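Local coordinates for protein Dye type peroxidase A (Streptomyces lividans 1326, PDB 6GZW) that probably uses its bound haem and hydrogen peroxide to oxidise dyes and other substrates, as a dye-decolourising peroxidase, at residues Arg52-Ala57 against Glu368-Arg373; Pro25-Gly30 against Ser81-Phe86; Phe86-Ser91 against Gln372-Gly377; Arg29-Ala34 against Leu136-Ala141. One frame throughout, in Å; residues are numbered along the deposited sequence. Where two conformers were deposited one is given.

Interaction 1: residues Arg52-Ala57 against Glu368-Arg373; sequences RWSDTA and EYVGQR
Ser-54 meets Tyr-369 and Val-370 where the C-terminal tail passes helix 43-61. The tight part is small and buried. The backbone N of Val-370 donates to Ser-54 OG at 2.9 Å, in a nearly straight bond with an angle of 164°. The hydroxyl also bonds the carbonyl O of Leu-50, one turn earlier in the helix. OG sits anti to its own carbonyl carbon (chi1 -60°), a position from which it can reach both the helix backbone and the tail. One side-chain oxygen thus satisfies a buried backbone N-H and bonds a helix carbonyl as well. Carbon packs around it. Tyr-369 CB lies 3.5 Å from Ser-54 OG, and Val-370 CB is 3.6 Å from the same oxygen. The tail is shaped by a type II beta turn from Tyr-369 to Gln-372. Gly-371 takes a positive phi in the turn and is the N-cap of the short last helix. Gln-372 OE1 accepts from Tyr-369 N at 3.2 Å, and Gln-372 CB lies over the centre of the Tyr-369 ring, so the turn is braced from within. The far side is looser. There exposed Arg-373 makes a weak, long ion pair with Glu-368; its stronger partner is Glu-376. Neither Arg-373 nor Glu-368 touches 52-57. The Tyr-369 ring turns away from Ser-54 but still packs on Ala-47, Leu-50 and Arg-51 of helix 43-61. Val-370 reaches Phe-86 of strand 83-89, and Trp-53 and Thr-56 touch helix 135-149. The tail thus packs against both helix 43-61 and strand 83-89.

Interaction 2: residues Pro25-Gly30 against Ser81-Phe86; sequences PMQARG and SLTVTF
This contact belongs to the ferredoxin-like half of the dimeric alpha-beta barrel fold seen in dye-decolourising peroxidases, at the entry to two of its strands. Gln-27 lies shortly before strand 29-37. Ser-81 lies just before strand 83-89, and Thr-83 is the first residue of that strand. Strand 126-132 runs between these two in the sheet, so a side chain makes the link instead of strand pairing. Gln-27 NE2 spends both its hydrogens here. One goes to the backbone O of Ser-81 at 2.8 Å, nearly along the C=O axis. The other goes to Thr-83 OG1 at 3.0 Å, with a nearly straight N-H...O angle of 165°. Both acceptors lie close to the amide plane, which fixes the rotation of the amide. Gln-27 OE1 is taken by Arg-302 of strand 300-310, in the C-terminal half of the protein. The amide is therefore held at both its ends and is buried. Thr-83 presents its hydroxyl from between its backbone N and carbonyl carbon (chi1 64°), which turns OG1 to the incoming nitrogen. A leucine in place of Gln-27 would probably leave Ser-81 O and Thr-83 OG1 without their shared donor, and Arg-302 without one of its acceptors. The glutamine backbone is held as well, since its O accepts from Asn-163, just after strand 153-162. Ala-28 N bonds OD1 of Asp-133, just after strand 126-132, so this loop is tied at several points before the strand begins. The amide nitrogen also lies against carbon: Thr-83 CG2 is 3.5 Å from Gln-27 NE2.

Interaction 3: residues Phe86-Ser91 against Gln372-Gly377; sequences FGFGHS and QRLLEG
A small apolar cluster with a CH-pi contact joins Phe-88 to Leu-374 and Leu-375. It lies where the last helix of the chain packs on strand 83-89 of the ferredoxin-like, N-terminal half of this dimeric alpha-beta barrel protein. Leu-374 CD2 sits over the face of the Phe-88 ring, 4.0 Å from its centroid and only 6° off the ring normal. The methyl is therefore centred on the pi face. Leu-374 reaches there with CG anti to its backbone N (chi1 175°), which helps to set CD2 over the ring. Leu-375 approaches the far end of the ring obliquely, its CD1 4.0 Å from Phe-88 CZ. Both leucines come from the opposite direction to the phenylalanine, and Leu-374 covers one face of its ring. Other residues finish the cluster. Phe-92 meets the Phe-88 ring edge-to-face, Leu-50 of helix 43-61 touches both Phe-88 and Leu-375, and Pro-361 also packs on Phe-88. With the ring of Phe-88 cut back to an alanine, Leu-374 CD2 would probably lose the face it covers, and a gap would be likely to open beside Leu-375 CD1 and Phe-92. The polar residues of the tail lie on the outer side. Arg-373 and Glu-376 are exposed, and their pairing spans the end of the helix. Arg-373 grips the carboxylate side-on, with one nitrogen to each oxygen. Its NE meets Glu-376 OE2 at 3.0 Å from above the carboxylate plane, and its NH2 meets Glu-376 OE1 at 2.7 Å on the syn side.

Interaction 4: residues Arg29-Ala34 against Leu136-Ala141; sequences RGHLVA and LVAFHA
Strand 29-34 and helix 136-141 run almost in the same direction, 14° apart, with their axes 8.4 Å from each other at the closest point, and Arg-29, His-31 and Ala-138 fill the gap. Arg-29 and His-31 are two apart on the strand, and both send CB toward the helix. The small side chain of Ala-138 probably helps the helix to come this near. Its CB touches Arg-29 CG at 3.5 Å. The guanidinium is not part of this touch. CG stands anti to the backbone N (chi1 -178°) and the chain then bends at chi2, so the arginine meets the methyl with its aliphatic part. Arg-29 NH1 bonds the backbone O of Gly-161 on strand 153-162. The His-31 ring reaches the helix with its outer end. Its NE2 lies 3.8 Å from Ala-138 CB, and its CD2 is 3.6 Å from Ala-138 O. The backbone N of Phe-139 is at the edge of the ring, near its plane, 3.8 Å from His-31 NE2. That is too long for a bond. His-31 ND1 is held by Asn-160 OD1, also on strand 153-162, which helps to fix the ring. Phe-139 carries the contact on to the second subunit, where its ring meets His-307 of that chain edge-to-face, and Arg-29 packs on Phe-162 there. Although two basic side chains take part, the contact between strand and helix is packing alone. Their hydrogen bonds go to the neighbouring strand, and the helix meets the aliphatic part of Arg-29 and the outer atoms of the His-31 ring.

In the fold
All four contacts are buried where they touch, but they differ in place. Interactions 2 and 4 lie nearer the centre of the chain, share strand 29-37 and meet through Leu-82 against Val-137 and Ala-141. The centres of interactions 1 and 3 lie about 20 and 19 Å from the centre of the chain. Both fasten the C-terminal tail, one through helix 43-61 and one through strand 83-89. Phe-86 joins the two regions, since it packs on Trp-53, Ala-57 and Val-370. Interactions 1 and 2 rest on hydrogen bonds to backbone or side-chain groups. Interactions 3 and 4 are packing, of methyls on a ring and of polar side chains on an alanine. Interaction 4 alone leads to the second subunit by a ring contact.

Interaction 1: residues Arg52-Ala57 against Glu368-Arg373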
loop_
_atom_site.group_PDB
_atom_site.type_symbol
_atom_site.label_atom_id
_atom_site.label_comp_id
_atom_site.label_asym_id
_atom_site.label_seq_id
_atom_site.Cartn_x
_atom_site.Cartn_y
_atom_site.Cartn_z
ATOM N N ARG A 52 -19.126 18.848 5.889
ATOM C CA ARG A 52 -17.816 19.028 5.270
ATOM C C ARG A 52 -17.401 17.727 4.594
ATOM O O ARG A 52 -17.022 17.712 3.424
ATOM C CB ARG A 52 -16.724 19.411 6.285
ATOM C CG ARG A 52 -16.717 20.855 6.696
ATOM C CD ARG A 52 -15.432 21.271 7.397
ATOM N NE ARG A 52 -15.080 20.567 8.645
ATOM C CZ ARG A 52 -15.653 20.747 9.840
ATOM N NH1 ARG A 52 -16.706 21.574 10.011
ATOM N NH2 ARG A 52 -15.172 20.098 10.883
ATOM N N TRP A 53 -17.462 16.652 5.361
ATOM C CA TRP A 53 -16.987 15.367 4.874
ATOM C C TRP A 53 -17.771 14.928 3.643
ATOM O O TRP A 53 -17.188 14.426 2.695
ATOM C CB TRP A 53 -17.112 14.278 5.949
ATOM C CG TRP A 53 -15.975 14.170 6.886
ATOM C CD1 TRP A 53 -14.736 14.760 6.786
ATOM C CD2 TRP A 53 -15.923 13.340 8.038
ATOM N NE1 TRP A 53 -13.944 14.370 7.840
ATOM C CE2 TRP A 53 -14.637 13.499 8.622
ATOM C CE3 TRP A 53 -16.844 12.505 8.669
ATOM C CZ2 TRP A 53 -14.259 12.830 9.775
ATOM C CZ3 TRP A 53 -16.463 11.851 9.818
ATOM C CH2 TRP A 53 -15.178 11.990 10.339
ATOM N N SER A 54 -19.091 15.121 3.674
ATOM C CA SER A 54 -19.935 14.738 2.535
ATOM C C SER A 54 -19.626 15.544 1.284
ATOM O O SER A 54 -19.579 15.010 0.207
ATOM C CB SER A 54 -21.421 14.857 2.892
ATOM O OG SER A 54 -21.788 14.031 3.993
ATOM N N ASP A 55 -19.390 16.855 1.426
ATOM C CA ASP A 55 -19.006 17.684 0.298
ATOM C C ASP A 55 -17.635 17.289 -0.285
ATOM O O ASP A 55 -17.459 17.209 -1.493
ATOM C CB ASP A 55 -19.019 19.156 0.737
ATOM C CG ASP A 55 -18.717 20.121 -0.415
ATOM O OD1 ASP A 55 -19.552 20.230 -1.325
ATOM O OD2 ASP A 55 -17.645 20.757 -0.399
ATOM N N THR A 56 -16.682 16.981 0.593
ATOM C CA THR A 56 -15.368 16.469 0.189
ATOM C C THR A 56 -15.534 15.136 -0.556
ATOM O O THR A 56 -14.976 14.968 -1.626
ATOM C CB THR A 56 -14.434 16.356 1.417
ATOM O OG1 THR A 56 -14.211 17.679 1.910
ATOM C CG2 THR A 56 -13.076 15.677 1.100
ATOM N N ALA A 57 -16.304 14.214 -0.000
ATOM C CA ALA A 57 -16.520 12.949 -0.672
ATOM C C ALA A 57 -17.136 13.126 -2.069
ATOM O O ALA A 57 -16.682 12.521 -3.035
ATOM C CB ALA A 57 -17.407 12.046 0.160
ATOM N N GLU A 368 -28.175 16.890 0.159
ATOM C CA GLU A 368 -28.087 16.422 1.540
ATOM C C GLU A 368 -26.665 16.018 1.875
ATOM O O GLU A 368 -25.825 15.843 0.990
ATOM C CB GLU A 368 -28.914 15.159 1.774
ATOM C CG GLU A 368 -30.389 15.220 1.475
ATOM C CD GLU A 368 -31.086 13.942 1.919
ATOM O OE1 GLU A 368 -30.453 12.842 1.866
ATOM O OE2 GLU A 368 -32.254 14.046 2.363
ATOM N N TYR A 369 -26.454 15.848 3.176
ATOM C CA TYR A 369 -25.239 15.242 3.715
ATOM C C TYR A 369 -25.546 13.904 4.405
ATOM O O TYR A 369 -26.674 13.641 4.858
ATOM C CB TYR A 369 -24.494 16.206 4.660
ATOM C CG TYR A 369 -25.161 16.588 5.967
ATOM C CD1 TYR A 369 -26.007 17.712 6.053
ATOM C CD2 TYR A 369 -24.906 15.888 7.137
ATOM C CE1 TYR A 369 -26.590 18.088 7.271
ATOM C CE2 TYR A 369 -25.484 16.248 8.354
ATOM C CZ TYR A 369 -26.327 17.354 8.432
ATOM O OH TYR A 369 -26.895 17.693 9.652
ATOM N N VAL A 370 -24.509 13.072 4.511
ATOM C CA VAL A 370 -24.630 11.755 5.130
ATOM C C VAL A 370 -24.911 11.918 6.628
ATOM O O VAL A 370 -24.219 12.669 7.322
ATOM C CB VAL A 370 -23.346 10.914 4.899
ATOM C CG1 VAL A 370 -23.446 9.583 5.641
ATOM C CG2 VAL A 370 -23.130 10.708 3.404
ATOM N N GLY A 371 -25.935 11.221 7.124
ATOM C CA GLY A 371 -26.299 11.284 8.534
ATOM C C GLY A 371 -27.189 12.467 8.902
ATOM O O GLY A 371 -27.383 12.750 10.079
ATOM N N GLN A 372 -27.752 13.120 7.898
ATOM C CA GLN A 372 -28.532 14.337 8.130
ATOM C C GLN A 372 -29.778 14.098 8.961
ATOM O O GLN A 372 -30.088 14.908 9.839
ATOM C CB GLN A 372 -28.909 14.984 6.822
ATOM C CG GLN A 372 -29.684 16.285 7.015
ATOM C CD GLN A 372 -29.621 17.185 5.819
ATOM O OE1 GLN A 372 -28.985 16.889 4.802
ATOM N NE2 GLN A 372 -30.306 18.333 5.938
ATOM N N ARG A 373 -30.465 12.968 8.736
ATOM C CA ARG A 373 -31.623 12.643 9.589
ATOM C C ARG A 373 -31.283 12.418 11.057
ATOM O O ARG A 373 -32.109 12.677 11.934
ATOM C CB ARG A 373 -32.373 11.423 9.050
ATOM C CG ARG A 373 -33.122 11.674 7.769
ATOM C CD ARG A 373 -34.281 12.644 7.971
ATOM N NE ARG A 373 -33.895 14.057 7.842
ATOM C CZ ARG A 373 -33.635 14.688 6.691
ATOM N NH1 ARG A 373 -33.687 14.044 5.521
ATOM N NH2 ARG A 373 -33.293 15.983 6.705
#

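Interaction 2: residues Pro25-Gly30 against Ser81-Phe86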
loop_
_atom_site.group_PDB
_atom_site.type_symbol
_atom_site.label_atom_id
_atom_site.label_comp_id
_atom_site.label_asym_id
_atom_site.label_seq_id
_atom_site.Cartn_x
_atom_site.Cartn_y
_atom_site.Cartn_z
ATOM N N PRO A 25 -17.541 -2.814 -6.162
ATOM C CA PRO A 25 -16.486 -3.792 -6.319
ATOM C C PRO A 25 -15.293 -3.477 -5.450
ATOM O O PRO A 25 -15.060 -2.318 -5.071
ATOM C CB PRO A 25 -16.098 -3.665 -7.778
ATOM C CG PRO A 25 -17.334 -3.197 -8.449
ATOM C CD PRO A 25 -17.894 -2.220 -7.464
ATOM N N MET A 26 -14.511 -4.516 -5.194
ATOM C CA MET A 26 -13.246 -4.410 -4.500
ATOM C C MET A 26 -12.310 -3.399 -5.140
ATOM O O MET A 26 -12.256 -3.283 -6.366
ATOM C CB MET A 26 -12.584 -5.776 -4.510
ATOM C CG MET A 26 -13.380 -6.804 -3.718
ATOM S SD MET A 26 -12.897 -6.939 -1.979
ATOM C CE MET A 26 -13.369 -5.427 -1.277
ATOM N N GLN A 27 -11.581 -2.672 -4.296
ATOM C CA GLN A 27 -10.606 -1.671 -4.757
ATOM C C GLN A 27 -9.199 -2.072 -4.334
ATOM O O GLN A 27 -9.021 -2.727 -3.296
ATOM C CB GLN A 27 -10.957 -0.331 -4.126
ATOM C CG GLN A 27 -12.297 0.267 -4.592
ATOM C CD GLN A 27 -12.984 1.009 -3.498
ATOM O OE1 GLN A 27 -12.960 0.581 -2.332
ATOM N NE2 GLN A 27 -13.641 2.125 -3.851
ATOM N N ALA A 28 -8.209 -1.630 -5.105
ATOM C CA ALA A 28 -6.813 -2.006 -4.884
ATOM C C ALA A 28 -6.198 -1.381 -3.627
ATOM O O ALA A 28 -5.262 -1.940 -3.078
ATOM C CB ALA A 28 -5.970 -1.649 -6.077
ATOM N N ARG A 29 -6.713 -0.234 -3.188
ATOM C CA ARG A 29 -6.136 0.508 -2.084
ATOM C C ARG A 29 -7.224 0.916 -1.116
ATOM O O ARG A 29 -8.258 1.393 -1.551
ATOM C CB ARG A 29 -5.427 1.742 -2.631
ATOM C CG ARG A 29 -4.742 2.597 -1.599
ATOM C CD ARG A 29 -3.861 1.775 -0.697
ATOM N NE ARG A 29 -2.798 2.580 -0.151
ATOM C CZ ARG A 29 -1.936 2.174 0.754
ATOM N NH1 ARG A 29 -1.995 0.941 1.255
ATOM N NH2 ARG A 29 -0.999 3.004 1.162
ATOM N N GLY A 30 -6.992 0.692 0.183
ATOM C CA GLY A 30 -7.910 1.061 1.263
ATOM C C GLY A 30 -7.225 1.814 2.394
ATOM O O GLY A 30 -6.069 1.574 2.732
ATOM N N SER A 81 -12.310 4.887 -9.293
ATOM C CA SER A 81 -13.283 4.175 -8.453
ATOM C C SER A 81 -13.244 4.551 -6.983
ATOM O O SER A 81 -13.581 3.747 -6.122
ATOM C CB SER A 81 -13.162 2.639 -8.634
ATOM O OG SER A 81 -13.434 2.312 -9.975
ATOM N N LEU A 82 -12.889 5.811 -6.689
ATOM C CA LEU A 82 -12.825 6.266 -5.303
ATOM C C LEU A 82 -14.199 6.141 -4.663
ATOM O O LEU A 82 -15.187 6.563 -5.278
ATOM C CB LEU A 82 -12.366 7.729 -5.189
ATOM C CG LEU A 82 -12.389 8.288 -3.754
ATOM C CD1 LEU A 82 -11.341 7.675 -2.820
ATOM C CD2 LEU A 82 -12.218 9.797 -3.779
ATOM N N THR A 83 -14.248 5.600 -3.440
ATOM C CA THR A 83 -15.419 5.682 -2.586
ATOM C C THR A 83 -15.029 6.109 -1.197
ATOM O O THR A 83 -13.933 5.816 -0.713
ATOM C CB THR A 83 -16.255 4.377 -2.484
ATOM O OG1 THR A 83 -15.478 3.331 -1.859
ATOM C CG2 THR A 83 -16.682 3.912 -3.851
ATOM N N VAL A 84 -15.937 6.835 -0.564
ATOM C CA VAL A 84 -15.839 7.262 0.825
ATOM C C VAL A 84 -17.162 6.912 1.509
ATOM O O VAL A 84 -18.225 7.260 0.997
ATOM C CB VAL A 84 -15.583 8.785 0.949
ATOM C CG1 VAL A 84 -15.231 9.132 2.392
ATOM C CG2 VAL A 84 -14.466 9.201 0.018
ATOM N N THR A 85 -17.069 6.243 2.648
ATOM C CA THR A 85 -18.212 5.755 3.417
ATOM C C THR A 85 -18.069 6.137 4.878
ATOM O O THR A 85 -16.966 6.058 5.434
ATOM C CB THR A 85 -18.208 4.213 3.387
ATOM O OG1 THR A 85 -17.953 3.767 2.057
ATOM C CG2 THR A 85 -19.494 3.672 3.908
ATOM N N PHE A 86 -19.178 6.515 5.514
ATOM C CA PHE A 86 -19.173 7.060 6.861
ATOM C C PHE A 86 -20.034 6.255 7.831
ATOM O O PHE A 86 -21.188 5.913 7.487
ATOM C CB PHE A 86 -19.718 8.498 6.831
ATOM C CG PHE A 86 -18.982 9.427 5.876
ATOM C CD1 PHE A 86 -17.757 10.008 6.242
ATOM C CD2 PHE A 86 -19.472 9.679 4.592
ATOM C CE1 PHE A 86 -17.078 10.829 5.385
ATOM C CE2 PHE A 86 -18.777 10.508 3.709
ATOM C CZ PHE A 86 -17.570 11.084 4.113
#

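Interaction 3: residues Phe86-Ser91 against Gln372-Gly377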
loop_
_atom_site.group_PDB
_atom_site.type_symbol
_atom_site.label_atom_id
_atom_site.label_comp_id
_atom_site.label_asym_id
_atom_site.label_seq_id
_atom_site.Cartn_x
_atom_site.Cartn_y
_atom_site.Cartn_z
ATOM N N PHE A 86 -19.178 6.515 5.514
ATOM C CA PHE A 86 -19.173 7.060 6.861
ATOM C C PHE A 86 -20.034 6.255 7.831
ATOM O O PHE A 86 -21.188 5.913 7.487
ATOM C CB PHE A 86 -19.718 8.498 6.831
ATOM C CG PHE A 86 -18.982 9.427 5.876
ATOM C CD1 PHE A 86 -17.757 10.008 6.242
ATOM C CD2 PHE A 86 -19.472 9.679 4.592
ATOM C CE1 PHE A 86 -17.078 10.829 5.385
ATOM C CE2 PHE A 86 -18.777 10.508 3.709
ATOM C CZ PHE A 86 -17.570 11.084 4.113
ATOM N N GLY A 87 -19.543 6.051 9.061
ATOM C CA GLY A 87 -20.330 5.403 10.118
ATOM C C GLY A 87 -20.169 6.043 11.485
ATOM O O GLY A 87 -19.251 6.839 11.706
ATOM N N PHE A 88 -21.082 5.682 12.391
ATOM C CA PHE A 88 -21.122 6.157 13.765
ATOM C C PHE A 88 -21.002 4.980 14.734
ATOM O O PHE A 88 -21.703 3.960 14.563
ATOM C CB PHE A 88 -22.450 6.894 14.048
ATOM C CG PHE A 88 -22.720 8.021 13.117
ATOM C CD1 PHE A 88 -23.261 7.790 11.859
ATOM C CD2 PHE A 88 -22.380 9.319 13.465
ATOM C CE1 PHE A 88 -23.480 8.823 10.965
ATOM C CE2 PHE A 88 -22.594 10.353 12.585
ATOM C CZ PHE A 88 -23.142 10.118 11.336
ATOM N N GLY A 89 -20.164 5.113 15.754
ATOM C CA GLY A 89 -19.958 4.065 16.747
ATOM C C GLY A 89 -20.904 4.277 17.924
ATOM O O GLY A 89 -21.502 5.356 18.060
ATOM N N HIS A 90 -20.987 3.251 18.766
ATOM C CA HIS A 90 -21.759 3.289 20.010
ATOM C C HIS A 90 -21.451 4.532 20.843
ATOM O O HIS A 90 -22.387 5.219 21.303
ATOM C CB HIS A 90 -21.497 2.005 20.804
ATOM C CG HIS A 90 -22.299 1.871 22.057
ATOM N ND1 HIS A 90 -21.919 2.448 23.249
ATOM C CD2 HIS A 90 -23.416 1.151 22.323
ATOM C CE1 HIS A 90 -22.794 2.123 24.187
ATOM N NE2 HIS A 90 -23.708 1.331 23.652
ATOM N N SER A 91 -20.162 4.861 20.985
ATOM C CA SER A 91 -19.725 5.975 21.826
ATOM C C SER A 91 -20.197 7.337 21.333
ATOM O O SER A 91 -20.359 8.251 22.122
ATOM C CB SER A 91 -18.202 5.958 21.973
ATOM O OG SER A 91 -17.590 6.004 20.700
ATOM N N GLN A 372 -27.752 13.120 7.898
ATOM C CA GLN A 372 -28.532 14.337 8.130
ATOM C C GLN A 372 -29.778 14.098 8.961
ATOM O O GLN A 372 -30.088 14.908 9.839
ATOM C CB GLN A 372 -28.909 14.984 6.822
ATOM C CG GLN A 372 -29.684 16.285 7.015
ATOM C CD GLN A 372 -29.621 17.185 5.819
ATOM O OE1 GLN A 372 -28.985 16.889 4.802
ATOM N NE2 GLN A 372 -30.306 18.333 5.938
ATOM N N ARG A 373 -30.465 12.968 8.736
ATOM C CA ARG A 373 -31.623 12.643 9.589
ATOM C C ARG A 373 -31.283 12.418 11.057
ATOM O O ARG A 373 -32.109 12.677 11.934
ATOM C CB ARG A 373 -32.373 11.423 9.050
ATOM C CG ARG A 373 -33.122 11.674 7.769
ATOM C CD ARG A 373 -34.281 12.644 7.971
ATOM N NE ARG A 373 -33.895 14.057 7.842
ATOM C CZ ARG A 373 -33.635 14.688 6.691
ATOM N NH1 ARG A 373 -33.687 14.044 5.521
ATOM N NH2 ARG A 373 -33.293 15.983 6.705
ATOM N N LEU A 374 -30.076 11.919 11.328
ATOM C CA LEU A 374 -29.607 11.786 12.685
ATOM C C LEU A 374 -29.250 13.142 13.296
ATOM O O LEU A 374 -29.568 13.402 14.467
ATOM C CB LEU A 374 -28.350 10.890 12.745
ATOM C CG LEU A 374 -27.673 10.752 14.111
ATOM C CD1 LEU A 374 -28.607 10.237 15.208
ATOM C CD2 LEU A 374 -26.452 9.847 13.989
ATOM N N LEU A 375 -28.484 13.941 12.551
ATOM C CA LEU A 375 -27.696 15.005 13.165
ATOM C C LEU A 375 -28.339 16.389 13.188
ATOM O O LEU A 375 -27.939 17.233 13.978
ATOM C CB LEU A 375 -26.332 15.102 12.474
ATOM C CG LEU A 375 -25.490 13.844 12.604
ATOM C CD1 LEU A 375 -24.281 13.900 11.668
ATOM C CD2 LEU A 375 -25.045 13.649 14.041
ATOM N N GLU A 376 -29.275 16.625 12.292
ATOM C CA GLU A 376 -29.960 17.916 12.253
ATOM C C GLU A 376 -30.623 18.254 13.630
ATOM O O GLU A 376 -31.065 17.360 14.384
ATOM C CB GLU A 376 -30.968 17.930 11.125
ATOM C CG GLU A 376 -32.148 17.009 11.401
ATOM C CD GLU A 376 -32.959 16.653 10.179
ATOM O OE1 GLU A 376 -32.713 17.203 9.079
ATOM O OE2 GLU A 376 -33.878 15.789 10.328
ATOM N N GLY A 377 -30.636 19.550 13.952
ATOM C CA GLY A 377 -31.140 20.038 15.235
ATOM C C GLY A 377 -30.372 21.257 15.703
ATOM O O GLY A 377 -29.178 21.427 15.412
ATOM O OXT GLY A 377 -30.951 22.119 16.378
#

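Interaction 4: residues Arg29-Ala34 against Leu136-Ala141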
loop_
_atom_site.group_PDB
_atom_site.type_symbol
_atom_site.label_atom_id
_atom_site.label_comp_id
_atom_site.label_asym_id
_atom_site.label_seq_id
_atom_site.Cartn_x
_atom_site.Cartn_y
_atom_site.Cartn_z
ATOM N N ARG A 29 -6.713 -0.234 -3.188
ATOM C CA ARG A 29 -6.136 0.508 -2.084
ATOM C C ARG A 29 -7.224 0.916 -1.116
ATOM O O ARG A 29 -8.258 1.393 -1.551
ATOM C CB ARG A 29 -5.427 1.742 -2.631
ATOM C CG ARG A 29 -4.742 2.597 -1.599
ATOM C CD ARG A 29 -3.861 1.775 -0.697
ATOM N NE ARG A 29 -2.798 2.580 -0.151
ATOM C CZ ARG A 29 -1.936 2.174 0.754
ATOM N NH1 ARG A 29 -1.995 0.941 1.255
ATOM N NH2 ARG A 29 -0.999 3.004 1.162
ATOM N N GLY A 30 -6.992 0.692 0.183
ATOM C CA GLY A 30 -7.910 1.061 1.263
ATOM C C GLY A 30 -7.225 1.814 2.394
ATOM O O GLY A 30 -6.069 1.574 2.732
ATOM N N HIS A 31 -7.956 2.764 2.972
ATOM C CA HIS A 31 -7.589 3.367 4.238
ATOM C C HIS A 31 -8.848 3.364 5.115
ATOM O O HIS A 31 -9.878 3.913 4.701
ATOM C CB HIS A 31 -7.111 4.807 4.062
ATOM C CG HIS A 31 -5.951 4.984 3.124
ATOM N ND1 HIS A 31 -4.667 4.564 3.410
ATOM C CD2 HIS A 31 -5.890 5.563 1.900
ATOM C CE1 HIS A 31 -3.868 4.891 2.403
ATOM N NE2 HIS A 31 -4.578 5.522 1.483
ATOM N N LEU A 32 -8.757 2.759 6.287
ATOM C CA LEU A 32 -9.826 2.817 7.286
ATOM C C LEU A 32 -9.355 3.756 8.381
ATOM O O LEU A 32 -8.202 3.679 8.785
ATOM C CB LEU A 32 -10.100 1.460 7.898
ATOM C CG LEU A 32 -10.365 0.274 6.961
ATOM C CD1 LEU A 32 -10.774 -0.980 7.724
ATOM C CD2 LEU A 32 -11.402 0.616 5.899
ATOM N N VAL A 33 -10.222 4.647 8.864
ATOM C CA VAL A 33 -9.820 5.577 9.908
ATOM C C VAL A 33 -10.990 5.772 10.867
ATOM O O VAL A 33 -12.135 5.757 10.432
ATOM C CB VAL A 33 -9.303 6.890 9.280
ATOM C CG1 VAL A 33 -10.288 7.477 8.298
ATOM C CG2 VAL A 33 -8.859 7.896 10.327
ATOM N N ALA A 34 -10.695 5.825 12.166
ATOM C CA ALA A 34 -11.656 6.178 13.181
ATOM C C ALA A 34 -11.264 7.510 13.804
ATOM O O ALA A 34 -10.075 7.783 13.994
ATOM C CB ALA A 34 -11.741 5.079 14.232
ATOM N N LEU A 136 -2.472 7.375 -5.049
ATOM C CA LEU A 136 -2.449 8.829 -4.866
ATOM C C LEU A 136 -3.854 9.367 -4.673
ATOM O O LEU A 136 -4.100 10.166 -3.752
ATOM C CB LEU A 136 -1.732 9.563 -6.010
ATOM C CG LEU A 136 -0.272 9.157 -6.265
ATOM C CD1 LEU A 136 0.357 10.117 -7.261
ATOM C CD2 LEU A 136 0.542 9.059 -4.985
ATOM N N VAL A 137 -4.794 8.879 -5.489
ATOM C CA VAL A 137 -6.211 9.218 -5.288
ATOM C C VAL A 137 -6.643 8.835 -3.890
ATOM O O VAL A 137 -7.305 9.608 -3.186
ATOM C CB VAL A 137 -7.125 8.545 -6.353
ATOM C CG1 VAL A 137 -8.591 8.737 -6.020
ATOM C CG2 VAL A 137 -6.803 9.079 -7.744
ATOM N N ALA A 138 -6.303 7.616 -3.455
ATOM C CA ALA A 138 -6.710 7.208 -2.146
ATOM C C ALA A 138 -6.104 8.063 -1.022
ATOM O O ALA A 138 -6.795 8.452 -0.088
ATOM C CB ALA A 138 -6.354 5.739 -1.924
ATOM N N PHE A 139 -4.803 8.304 -1.101
ATOM C CA PHE A 139 -4.126 9.089 -0.064
ATOM C C PHE A 139 -4.689 10.516 0.010
ATOM O O PHE A 139 -4.988 11.048 1.080
ATOM C CB PHE A 139 -2.633 9.173 -0.276
ATOM C CG PHE A 139 -1.953 9.936 0.821
ATOM C CD1 PHE A 139 -1.687 9.330 2.034
ATOM C CD2 PHE A 139 -1.710 11.306 0.693
ATOM C CE1 PHE A 139 -1.167 10.049 3.106
ATOM C CE2 PHE A 139 -1.192 12.024 1.756
ATOM C CZ PHE A 139 -0.886 11.410 2.953
ATOM N N HIS A 140 -4.858 11.105 -1.156
ATOM C CA HIS A 140 -5.415 12.456 -1.246
ATOM C C HIS A 140 -6.775 12.518 -0.545
ATOM O O HIS A 140 -7.039 13.459 0.187
ATOM C CB HIS A 140 -5.534 12.856 -2.710
ATOM C CG HIS A 140 -6.297 14.116 -2.976
ATOM N ND1 HIS A 140 -7.595 14.116 -3.448
ATOM C CD2 HIS A 140 -5.916 15.413 -2.925
ATOM C CE1 HIS A 140 -7.988 15.371 -3.625
ATOM N NE2 HIS A 140 -6.987 16.175 -3.314
ATOM N N ALA A 141 -7.625 11.499 -0.731
ATOM C CA ALA A 141 -8.898 11.452 -0.024
ATOM C C ALA A 141 -8.759 11.252 1.491
ATOM O O ALA A 141 -9.415 11.923 2.293
ATOM C CB ALA A 141 -9.783 10.390 -0.627
#